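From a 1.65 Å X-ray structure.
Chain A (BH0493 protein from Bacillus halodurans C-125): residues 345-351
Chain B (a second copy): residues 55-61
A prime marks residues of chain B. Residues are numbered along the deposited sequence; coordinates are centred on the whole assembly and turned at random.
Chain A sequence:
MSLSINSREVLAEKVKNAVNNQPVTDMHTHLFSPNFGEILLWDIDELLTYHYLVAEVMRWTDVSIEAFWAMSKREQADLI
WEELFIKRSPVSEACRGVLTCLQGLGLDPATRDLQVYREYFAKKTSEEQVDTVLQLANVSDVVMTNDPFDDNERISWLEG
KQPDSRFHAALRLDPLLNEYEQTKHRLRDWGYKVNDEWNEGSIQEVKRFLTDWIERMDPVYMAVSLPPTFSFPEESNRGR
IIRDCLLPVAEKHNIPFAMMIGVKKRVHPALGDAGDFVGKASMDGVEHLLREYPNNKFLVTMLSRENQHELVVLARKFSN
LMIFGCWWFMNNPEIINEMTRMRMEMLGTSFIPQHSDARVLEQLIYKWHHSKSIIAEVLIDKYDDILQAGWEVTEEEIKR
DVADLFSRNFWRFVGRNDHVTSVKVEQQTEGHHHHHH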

# COMPACT_ATOMS: atom_id res chain seq x y z
N GLU A 345 8.98 -7.99 10.09
CA GLU A 345 10.16 -8.06 9.22
C GLU A 345 11.25 -7.02 9.58
O GLU A 345 12.44 -7.33 9.53
CB GLU A 345 9.80 -7.96 7.70
CG GLU A 345 9.08 -9.22 7.33
CD GLU A 345 8.29 -9.25 6.00
OE1 GLU A 345 8.34 -8.27 5.22
OE2 GLU A 345 7.64 -10.32 5.77
N MET A 346 10.83 -5.85 10.06
CA MET A 346 11.76 -4.73 10.32
C MET A 346 11.99 -4.53 11.81
O MET A 346 12.92 -3.82 12.16
CB MET A 346 11.24 -3.42 9.75
CG MET A 346 11.67 -3.24 8.30
SD MET A 346 11.06 -1.69 7.58
CE MET A 346 9.37 -2.21 7.23
N LEU A 347 11.18 -5.13 12.66
CA LEU A 347 11.33 -4.90 14.13
C LEU A 347 11.44 -6.20 14.93
O LEU A 347 11.51 -6.16 16.16
CB LEU A 347 10.18 -4.06 14.69
CG LEU A 347 9.89 -2.71 14.02
CD1 LEU A 347 8.63 -2.12 14.68
CD2 LEU A 347 11.06 -1.75 14.10
N GLY A 348 11.42 -7.36 14.27
CA GLY A 348 11.41 -8.62 15.01
C GLY A 348 10.21 -8.63 15.98
O GLY A 348 9.06 -8.51 15.57
N THR A 349 10.45 -8.86 17.27
CA THR A 349 9.30 -8.87 18.19
C THR A 349 9.18 -7.56 19.00
O THR A 349 8.47 -7.53 20.03
CB THR A 349 9.35 -10.09 19.12
OG1 THR A 349 10.60 -10.04 19.82
CG2 THR A 349 9.26 -11.43 18.30
N SER A 350 9.89 -6.52 18.58
CA SER A 350 9.94 -5.26 19.35
C SER A 350 8.78 -4.28 19.05
O SER A 350 8.98 -3.08 18.90
CB SER A 350 11.34 -4.56 19.25
OG SER A 350 11.62 -4.09 17.94
N PHE A 351 7.56 -4.82 19.07
CA PHE A 351 6.36 -3.99 18.91
C PHE A 351 5.14 -4.63 19.56
O PHE A 351 5.22 -5.77 20.08
CB PHE A 351 6.12 -3.69 17.43
CG PHE A 351 5.68 -4.87 16.63
CD1 PHE A 351 4.37 -4.93 16.17
CD2 PHE A 351 6.60 -5.93 16.28
CE1 PHE A 351 3.92 -6.04 15.38
CE2 PHE A 351 6.16 -7.05 15.49
CZ PHE A 351 4.80 -7.11 15.07
N ALA B 55 20.39 -0.90 14.46
CA ALA B 55 19.07 -0.26 14.75
C ALA B 55 18.23 -1.22 15.58
O ALA B 55 17.59 -0.81 16.56
CB ALA B 55 18.37 0.07 13.45
N GLU B 56 18.23 -2.49 15.21
CA GLU B 56 17.35 -3.43 15.89
C GLU B 56 17.75 -3.70 17.33
O GLU B 56 16.92 -3.78 18.23
CB GLU B 56 17.26 -4.75 15.10
CG GLU B 56 16.36 -4.59 13.83
CD GLU B 56 16.27 -5.83 12.96
OE1 GLU B 56 16.14 -6.94 13.51
OE2 GLU B 56 16.29 -5.68 11.72
N VAL B 57 19.06 -3.81 17.57
CA VAL B 57 19.48 -4.09 18.93
C VAL B 57 19.16 -2.93 19.86
O VAL B 57 18.87 -3.14 21.02
CB VAL B 57 21.00 -4.50 18.96
CG1 VAL B 57 21.95 -3.30 18.67
CG2 VAL B 57 21.33 -5.26 20.26
N MET B 58 19.25 -1.71 19.34
CA MET B 58 19.04 -0.52 20.16
C MET B 58 17.58 -0.41 20.60
O MET B 58 17.29 0.33 21.54
CB MET B 58 19.52 0.77 19.46
CG MET B 58 21.03 0.91 19.24
SD MET B 58 22.01 0.67 20.81
CE MET B 58 21.19 1.69 21.91
N ARG B 59 16.66 -1.15 19.94
CA ARG B 59 15.26 -1.14 20.40
C ARG B 59 15.09 -2.01 21.63
O ARG B 59 14.06 -1.92 22.33
CB ARG B 59 14.28 -1.65 19.32
CG ARG B 59 14.00 -0.61 18.23
CD ARG B 59 12.82 -1.05 17.32
NE ARG B 59 11.60 -1.18 18.12
CZ ARG B 59 10.96 -0.13 18.68
NH1 ARG B 59 11.34 1.12 18.44
NH2 ARG B 59 9.89 -0.36 19.41
N TRP B 60 16.08 -2.87 21.90
CA TRP B 60 15.99 -3.80 23.04
C TRP B 60 16.99 -3.59 24.18
O TRP B 60 16.62 -3.77 25.35
CB TRP B 60 16.19 -5.24 22.58
CG TRP B 60 15.02 -5.92 21.90
CD1 TRP B 60 14.97 -6.35 20.57
CD2 TRP B 60 13.77 -6.27 22.47
NE1 TRP B 60 13.79 -6.96 20.33
CE2 TRP B 60 13.02 -6.95 21.47
CE3 TRP B 60 13.20 -6.10 23.74
CZ2 TRP B 60 11.72 -7.42 21.69
CZ3 TRP B 60 11.90 -6.62 23.98
CH2 TRP B 60 11.18 -7.24 22.95
N THR B 61 18.24 -3.31 23.84
CA THR B 61 19.32 -3.32 24.85
C THR B 61 19.24 -2.14 25.80
O THR B 61 18.79 -1.03 25.42
CB THR B 61 20.73 -3.30 24.19
OG1 THR B 61 21.70 -3.51 25.21
CG2 THR B 61 21.04 -2.00 23.49
O HOH W 1 15.12 -6.81 9.61
O HOH W 2 13.38 -8.63 17.97
O HOH W 3 14.41 -4.57 17.16

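The contact is centred on Ser350, which with Arg59′ and Trp60′ covers the most surface; in all, 354 Å² is buried between the two stretches, both sides summed. Chain A supplies the end of a helix and the tight turn that follows it, while chain B supplies a helical segment and the residues that follow.

Ser350 closes a type II' turn that begins at Leu347. Its backbone N donates to Leu347 O at 2.9 Å, and its hydroxyl OG donates to the same Leu347 O at 2.7 Å, a short bond made with chi1 in the p rotamer. With its proton committed to Leu347 O, OG still has lone pairs to offer, and Arg59′ NE donates to it at 2.9 Å. The carbonyl of Ser350 serves the same guanidinium: Arg59′ NH2 donates to Ser350 O at 2.9 Å, and NE makes a weak second bond to Ser350 O at 3.3 Å. Serine suits this place because its short side chain sets a hydroxyl close to its own carbonyl, so that one residue meets one edge of the arginine with two acceptors.

Arg59′ points its CA-to-CB bond toward chain A and reaches the turn through an m, t, p sequence of chi1 to chi3. The carbonyl lies near the plane of the guanidinium, where N-H groups are directed. Its aliphatic part is used as well: Arg59′ CD packs 3.7 Å from Leu347 CD2, a nonpolar contact beside the polar one. Arginine combines both properties, and its NH1 and NH2 are also satisfied elsewhere in the structure.

Trp60′ starts sideways, but its large ring comes nearer the turn. Ser350 CB lies 3.6 Å from Trp60′ NE1, and Thr349 OG1 approaches the ring edge, 3.4 Å from Trp60′ CZ2. The indole N-H is not left unpaired in this buried setting: water 2 accepts from Trp60′ NE1 at 2.9 Å and from Thr349 N at 3.0 Å, joining ring and turn. Tryptophan suits the place because it pairs a broad nonpolar surface, with 64 Å² of the residue covered, with a donor for this water.

Two more waters bridge the stretches. Water 3 donates to Ser350 OG at 2.9 Å and to Glu56′ O at 2.8 Å; water 1 donates to Glu345 O and to Glu56′ OE2, both at 2.7 Å. These last two atoms are both acceptors, so the water supplies the hydrogens that join them, and a carboxylate suits the place because it accepts readily. Gly348, whose positive phi favours glycine, lets the chain leave the helix and enter the turn that presents Ser350.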